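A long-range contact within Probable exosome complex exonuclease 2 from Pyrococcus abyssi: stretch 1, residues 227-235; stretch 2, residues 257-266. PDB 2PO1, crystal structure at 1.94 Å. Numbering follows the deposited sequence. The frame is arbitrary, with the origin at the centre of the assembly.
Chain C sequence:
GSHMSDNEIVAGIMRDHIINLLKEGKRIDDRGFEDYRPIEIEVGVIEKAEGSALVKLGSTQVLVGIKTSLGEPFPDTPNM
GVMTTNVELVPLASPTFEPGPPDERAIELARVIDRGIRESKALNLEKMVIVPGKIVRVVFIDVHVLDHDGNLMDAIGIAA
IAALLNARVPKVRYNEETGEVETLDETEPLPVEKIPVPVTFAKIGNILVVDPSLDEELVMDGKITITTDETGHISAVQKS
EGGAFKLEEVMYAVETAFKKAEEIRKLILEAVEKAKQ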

ATOM      1  N   THR C 227      14.897 -29.033  -7.720  1.00 20.44           N
ATOM      2  CA  THR C 227      14.833 -28.639  -9.092  1.00 21.26           C
ATOM      3  C   THR C 227      16.123 -28.971  -9.798  1.00 21.84           C
ATOM      4  O   THR C 227      17.199 -28.575  -9.350  1.00 22.86           O
ATOM      5  CB  THR C 227      14.628 -27.107  -9.179  1.00 20.39           C
ATOM      6  OG1 THR C 227      13.456 -26.776  -8.465  1.00 18.55           O
ATOM      7  CG2 THR C 227      14.522 -26.652 -10.633  1.00 20.48           C
ATOM      8  N   THR C 228      16.026 -29.715 -10.891  1.00 22.89           N
ATOM      9  CA  THR C 228      17.186 -30.234 -11.547  1.00 24.52           C
ATOM     10  C   THR C 228      17.042 -30.011 -13.041  1.00 25.62           C
ATOM     11  O   THR C 228      15.917 -29.943 -13.541  1.00 24.07           O
ATOM     12  CB  THR C 228      17.378 -31.739 -11.266  1.00 26.35           C
ATOM     13  OG1 THR C 228      16.257 -32.446 -11.775  1.00 23.03           O
ATOM     14  CG2 THR C 228      17.475 -31.976  -9.782  1.00 26.69           C
ATOM     15  N   ASP C 229      18.176 -29.926 -13.747  1.00 25.41           N
ATOM     16  CA  ASP C 229      18.147 -29.831 -15.221  1.00 27.04           C
ATOM     17  C   ASP C 229      18.663 -31.094 -15.895  1.00 28.66           C
ATOM     18  O   ASP C 229      19.051 -32.040 -15.198  1.00 29.98           O
ATOM     19  CB  ASP C 229      18.900 -28.592 -15.743  1.00 26.55           C
ATOM     20  CG  ASP C 229      20.358 -28.593 -15.380  1.00 29.23           C
ATOM     21  OD1 ASP C 229      20.889 -27.471 -15.238  1.00 33.54           O
ATOM     22  OD2 ASP C 229      21.006 -29.674 -15.247  1.00 30.42           O
ATOM     23  N   GLU C 230      18.689 -31.077 -17.234  1.00 30.00           N
ATOM     24  CA  GLU C 230      19.110 -32.210 -18.088  1.00 32.73           C
ATOM     25  C   GLU C 230      20.534 -32.608 -17.807  1.00 34.10           C
ATOM     26  O   GLU C 230      20.989 -33.621 -18.310  1.00 36.79           O
ATOM     27  CB  GLU C 230      19.253 -31.783 -19.555  1.00 34.29           C
ATOM     28  CG  GLU C 230      18.136 -31.115 -20.220  1.00 34.81           C
ATOM     29  CD  GLU C 230      18.145 -29.618 -19.973  1.00 32.54           C
ATOM     30  OE1 GLU C 230      17.792 -29.233 -18.872  1.00 29.24           O
ATOM     31  OE2 GLU C 230      18.475 -28.847 -20.875  1.00 34.40           O
ATOM     32  N   THR C 231      21.284 -31.747 -17.130  1.00 34.03           N
ATOM     33  CA  THR C 231      22.736 -31.892 -17.088  1.00 36.26           C
ATOM     34  C   THR C 231      23.148 -32.546 -15.775  1.00 36.60           C
ATOM     35  O   THR C 231      24.330 -32.619 -15.476  1.00 40.09           O
ATOM     36  CB  THR C 231      23.492 -30.536 -17.306  1.00 36.09           C
ATOM     37  OG1 THR C 231      23.375 -29.692 -16.144  1.00 33.12           O
ATOM     38  CG2 THR C 231      22.921 -29.755 -18.525  1.00 38.29           C
ATOM     39  N   GLY C 232      22.179 -33.006 -14.997  1.00 35.04           N
ATOM     40  CA  GLY C 232      22.471 -33.576 -13.715  1.00 35.06           C
ATOM     41  C   GLY C 232      22.773 -32.539 -12.665  1.00 33.35           C
ATOM     42  O   GLY C 232      23.441 -32.807 -11.681  1.00 35.47           O
ATOM     43  N   HIS C 233      22.322 -31.326 -12.862  1.00 30.73           N
ATOM     44  CA  HIS C 233      22.606 -30.335 -11.836  1.00 29.19           C
ATOM     45  C   HIS C 233      21.369 -29.959 -11.086  1.00 26.84           C
ATOM     46  O   HIS C 233      20.280 -29.980 -11.632  1.00 25.23           O
ATOM     47  CB  HIS C 233      23.335 -29.130 -12.437  1.00 28.83           C
ATOM     48  CG  HIS C 233      24.780 -29.400 -12.755  1.00 31.24           C
ATOM     49  ND1 HIS C 233      25.196 -29.925 -13.961  1.00 34.29           N
ATOM     50  CD2 HIS C 233      25.904 -29.213 -12.025  1.00 34.13           C
ATOM     51  CE1 HIS C 233      26.509 -30.083 -13.947  1.00 35.09           C
ATOM     52  NE2 HIS C 233      26.966 -29.653 -12.786  1.00 35.76           N
ATOM     53  N   ILE C 234      21.549 -29.590  -9.811  1.00 26.83           N
ATOM     54  CA  ILE C 234      20.470 -29.106  -9.004  1.00 24.19           C
ATOM     55  C   ILE C 234      20.575 -27.605  -9.048  1.00 24.35           C
ATOM     56  O   ILE C 234      21.635 -27.036  -8.798  1.00 25.60           O
ATOM     57  CB  ILE C 234      20.510 -29.632  -7.541  1.00 25.09           C
ATOM     58  CG1 ILE C 234      20.692 -31.159  -7.483  1.00 24.31           C
ATOM     59  CG2 ILE C 234      19.258 -29.265  -6.822  1.00 20.15           C
ATOM     60  CD1 ILE C 234      21.418 -31.597  -6.247  1.00 23.04           C
ATOM     61  N   SER C 235      19.488 -26.939  -9.394  1.00 22.72           N
ATOM     62  CA  SER C 235      19.530 -25.472  -9.444  1.00 22.10           C
ATOM     63  C   SER C 235      18.694 -24.849  -8.358  1.00 22.23           C
ATOM     64  O   SER C 235      18.786 -23.653  -8.127  1.00 21.41           O
ATOM     65  CB  SER C 235      19.080 -24.957 -10.821  1.00 22.73           C
ATOM     66  OG  SER C 235      17.803 -25.471 -11.140  1.00 19.08           O
TER
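Stretch 2, residues 257-266: AFKKAEEIRK

How does stretch 2 lie on stretch 1? Residues 257-266 are helical throughout, part of a longer helix, and they lie against a hairpin-like segment in which a strand ends at Thr228, a type I turn runs from Asp229 to Gly232, and a strand resumes by Ile234. The register runs forward along both stretches: the CA atoms of Thr228 and Phe258 are 6.1 Å apart, and those of Glu230 and Glu262 7.0 Å. Thus the helix advances in the same sense as the chain from Thr228 into the turn. Ala257, Ala261 and Arg265, spaced four residues apart, all direct their CA-to-CB bonds toward stretch 1, while Lys259 points away. The contact buries 390 Å², both sides summed.

What fills the apolar part of the contact? Phe258 starts out sideways, but its ring comes nearer and meets the hairpin. Thr228, whose CA-to-CB bond points toward the helix, places CG2 3.6 Å from the centroid of the Phe258 ring, only 12° off the ring normal, a CH-pi contact over one face. Gly232 CA approaches Phe258 CE2 to 3.2 Å, and Ile234 CG1 lies 3.9 Å from Phe258 CZ. The positive phi of Gly232, 77°, by itself favours glycine at this point in the turn. Ala261, whose CA-to-CB bond points toward stretch 1, places its CB 3.4 Å from Thr228 OG1.

Which polar atoms are satisfied across the contact? The direct hydrogen bond is a weak one: Arg265 NH1 donates to Thr228 O at 3.0 Å, with an N-H...O angle of 133°, the oxygen lying near the guanidinium plane. Water 1 adds a second, bridged connection. It accepts from Arg265 NH2 at 2.5 Å and donates to Thr228 OG1 at 2.4 Å, both short distances, with a weak bond to Asp229 O at 3.0 Å. One water therefore ties the arginine to both a side chain and a backbone carbonyl of stretch 1.

What holds the arginine in position? Within the helix, Arg265 NE and NH2 both donate to Glu262 OE2, at 3.0 and 2.9 Å, as part of a salt bridge; NH1 has a further partner elsewhere in the structure. On stretch 1, the backbone of the turn packs over one face of the guanidinium, with Glu230 N 3.6 Å from Arg265 CZ. Glu230 OE1 is 4.2 Å from Arg265 NE, but well out of the guanidinium plane, so the two share charge proximity and no N-H points at the oxygen.

How is the turn itself kept in shape? Asp229 OD2 gathers three donors: Thr231 N at 2.8 Å, Thr231 OG1 at 2.5 Å and His233 N at 3.2 Å. The hydroxyl Thr231 OG1 also accepts from His233 ND1 at 2.9 Å. Main-chain bonds complete the hairpin, with Ser235 N donating to Thr227 O at 2.8 Å and Asp229 N to His233 O at 3.0 Å.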

ATOM      1  N   ALA C 257      13.914 -36.979  -7.773  1.00 27.27           N
ATOM      2  CA  ALA C 257      13.735 -35.739  -8.527  1.00 26.20           C
ATOM      3  C   ALA C 257      14.293 -35.800  -9.953  1.00 28.21           C
ATOM      4  O   ALA C 257      13.578 -35.486 -10.921  1.00 26.75           O
ATOM      5  CB  ALA C 257      14.410 -34.603  -7.785  1.00 26.23           C
ATOM      6  N   PHE C 258      15.563 -36.206 -10.066  1.00 28.98           N
ATOM      7  CA  PHE C 258      16.271 -36.256 -11.346  1.00 31.00           C
ATOM      8  C   PHE C 258      15.564 -37.180 -12.280  1.00 31.36           C
ATOM      9  O   PHE C 258      15.540 -36.962 -13.484  1.00 32.33           O
ATOM     10  CB  PHE C 258      17.670 -36.831 -11.174  1.00 31.92           C
ATOM     11  CG  PHE C 258      18.693 -35.799 -10.871  1.00 33.19           C
ATOM     12  CD1 PHE C 258      19.147 -35.605  -9.581  1.00 35.40           C
ATOM     13  CD2 PHE C 258      19.160 -34.966 -11.867  1.00 33.40           C
ATOM     14  CE1 PHE C 258      20.078 -34.606  -9.296  1.00 33.87           C
ATOM     15  CE2 PHE C 258      20.088 -34.009 -11.589  1.00 30.61           C
ATOM     16  CZ  PHE C 258      20.553 -33.832 -10.301  1.00 32.63           C
ATOM     17  N   LYS C 259      15.003 -38.237 -11.705  1.00 32.00           N
ATOM     18  CA  LYS C 259      14.321 -39.255 -12.466  1.00 31.07           C
ATOM     19  C   LYS C 259      12.972 -38.729 -12.906  1.00 29.61           C
ATOM     20  O   LYS C 259      12.583 -38.837 -14.044  1.00 29.51           O
ATOM     21  CB  LYS C 259      14.124 -40.485 -11.602  1.00 32.21           C
ATOM     22  CG  LYS C 259      13.487 -41.634 -12.339  1.00 33.18           C
ATOM     23  CD  LYS C 259      13.391 -42.838 -11.410  1.00 39.70           C
ATOM     24  CE  LYS C 259      12.588 -42.509 -10.144  1.00 37.95           C
ATOM     25  NZ  LYS C 259      12.561 -43.685  -9.218  1.00 37.28           N
ATOM     26  N   LYS C 260      12.241 -38.136 -11.978  1.00 29.02           N
ATOM     27  CA  LYS C 260      10.935 -37.632 -12.306  1.00 29.09           C
ATOM     28  C   LYS C 260      11.077 -36.395 -13.212  1.00 27.98           C
ATOM     29  O   LYS C 260      10.266 -36.180 -14.133  1.00 27.55           O
ATOM     30  CB  LYS C 260      10.181 -37.316 -10.997  1.00 28.61           C
ATOM     31  CG  LYS C 260       9.946 -38.622 -10.201  1.00 30.28           C
ATOM     32  CD  LYS C 260       8.596 -39.170 -10.582  1.00 30.23           C
ATOM     33  CE  LYS C 260       8.666 -40.249 -11.508  1.00 32.34           C
ATOM     34  NZ  LYS C 260       7.279 -40.697 -11.906  1.00 29.22           N
ATOM     35  N   ALA C 261      12.100 -35.585 -12.956  1.00 28.17           N
ATOM     36  CA  ALA C 261      12.306 -34.340 -13.761  1.00 26.62           C
ATOM     37  C   ALA C 261      12.530 -34.761 -15.213  1.00 28.46           C
ATOM     38  O   ALA C 261      12.040 -34.142 -16.156  1.00 28.37           O
ATOM     39  CB  ALA C 261      13.465 -33.567 -13.256  1.00 25.54           C
ATOM     40  N   GLU C 262      13.255 -35.842 -15.403  1.00 29.62           N
ATOM     41  CA  GLU C 262      13.547 -36.254 -16.753  1.00 32.06           C
ATOM     42  C   GLU C 262      12.297 -36.719 -17.450  1.00 31.77           C
ATOM     43  O   GLU C 262      12.157 -36.473 -18.636  1.00 33.24           O
ATOM     44  CB  GLU C 262      14.660 -37.294 -16.823  1.00 34.21           C
ATOM     45  CG  GLU C 262      15.215 -37.570 -18.282  1.00 42.84           C
ATOM     46  CD  GLU C 262      15.327 -36.292 -19.206  1.00 48.53           C
ATOM     47  OE1 GLU C 262      14.790 -36.327 -20.359  1.00 48.77           O
ATOM     48  OE2 GLU C 262      15.936 -35.262 -18.776  1.00 48.54           O
ATOM     49  N   GLU C 263      11.425 -37.448 -16.743  1.00 30.53           N
ATOM     50  CA  GLU C 263      10.170 -37.925 -17.324  1.00 30.43           C
ATOM     51  C   GLU C 263       9.304 -36.695 -17.685  1.00 28.93           C
ATOM     52  O   GLU C 263       8.611 -36.679 -18.691  1.00 30.05           O
ATOM     53  CB  GLU C 263       9.445 -38.792 -16.292  1.00 31.29           C
ATOM     54  CG  GLU C 263      10.158 -40.133 -15.963  1.00 34.71           C
ATOM     55  CD  GLU C 263       9.399 -40.924 -14.896  1.00 35.06           C
ATOM     56  OE1 GLU C 263       8.593 -40.323 -14.203  1.00 36.92           O
ATOM     57  OE2 GLU C 263       9.630 -42.128 -14.732  1.00 42.34           O
ATOM     58  N   ILE C 264       9.378 -35.660 -16.852  1.00 25.47           N
ATOM     59  CA  ILE C 264       8.627 -34.433 -17.084  1.00 23.88           C
ATOM     60  C   ILE C 264       9.221 -33.605 -18.230  1.00 24.43           C
ATOM     61  O   ILE C 264       8.468 -33.064 -19.076  1.00 25.01           O
ATOM     62  CB  ILE C 264       8.525 -33.634 -15.788  1.00 21.36           C
ATOM     63  CG1 ILE C 264       7.733 -34.493 -14.773  1.00 23.00           C
ATOM     64  CG2 ILE C 264       7.936 -32.274 -16.067  1.00 19.98           C
ATOM     65  CD1 ILE C 264       7.092 -33.771 -13.755  1.00 26.73           C
ATOM     66  N   ARG C 265      10.552 -33.512 -18.276  1.00 24.01           N
ATOM     67  CA  ARG C 265      11.217 -32.781 -19.385  1.00 25.40           C
ATOM     68  C   ARG C 265      10.774 -33.315 -20.738  1.00 28.01           C
ATOM     69  O   ARG C 265      10.462 -32.539 -21.661  1.00 28.86           O
ATOM     70  CB  ARG C 265      12.720 -32.907 -19.252  1.00 26.43           C
ATOM     71  CG  ARG C 265      13.581 -31.923 -20.029  1.00 28.87           C
ATOM     72  CD  ARG C 265      14.520 -31.289 -18.960  1.00 34.63           C
ATOM     73  NE  ARG C 265      15.128 -32.377 -18.211  1.00 34.96           N
ATOM     74  CZ  ARG C 265      15.386 -32.392 -16.909  1.00 31.00           C
ATOM     75  NH1 ARG C 265      15.144 -31.367 -16.090  1.00 25.55           N
ATOM     76  NH2 ARG C 265      15.891 -33.495 -16.428  1.00 33.21           N
ATOM     77  N   LYS C 266      10.743 -34.634 -20.875  1.00 29.58           N
ATOM     78  CA  LYS C 266      10.199 -35.207 -22.092  1.00 31.48           C
ATOM     79  C   LYS C 266       8.776 -34.697 -22.455  1.00 31.27           C
ATOM     80  O   LYS C 266       8.494 -34.435 -23.616  1.00 31.06           O
ATOM     81  CB  LYS C 266      10.229 -36.720 -22.025  1.00 34.93           C
ATOM     82  CG  LYS C 266      11.617 -37.273 -21.908  1.00 37.72           C
ATOM     83  CD  LYS C 266      11.581 -38.801 -22.095  1.00 43.66           C
ATOM     84  CE  LYS C 266      12.863 -39.451 -21.603  1.00 47.37           C
ATOM     85  NZ  LYS C 266      14.054 -38.886 -22.278  1.00 49.93           N
TER
HETATM   86  O   HOH W   1      16.516 -33.105 -14.084  1.00 27.17           O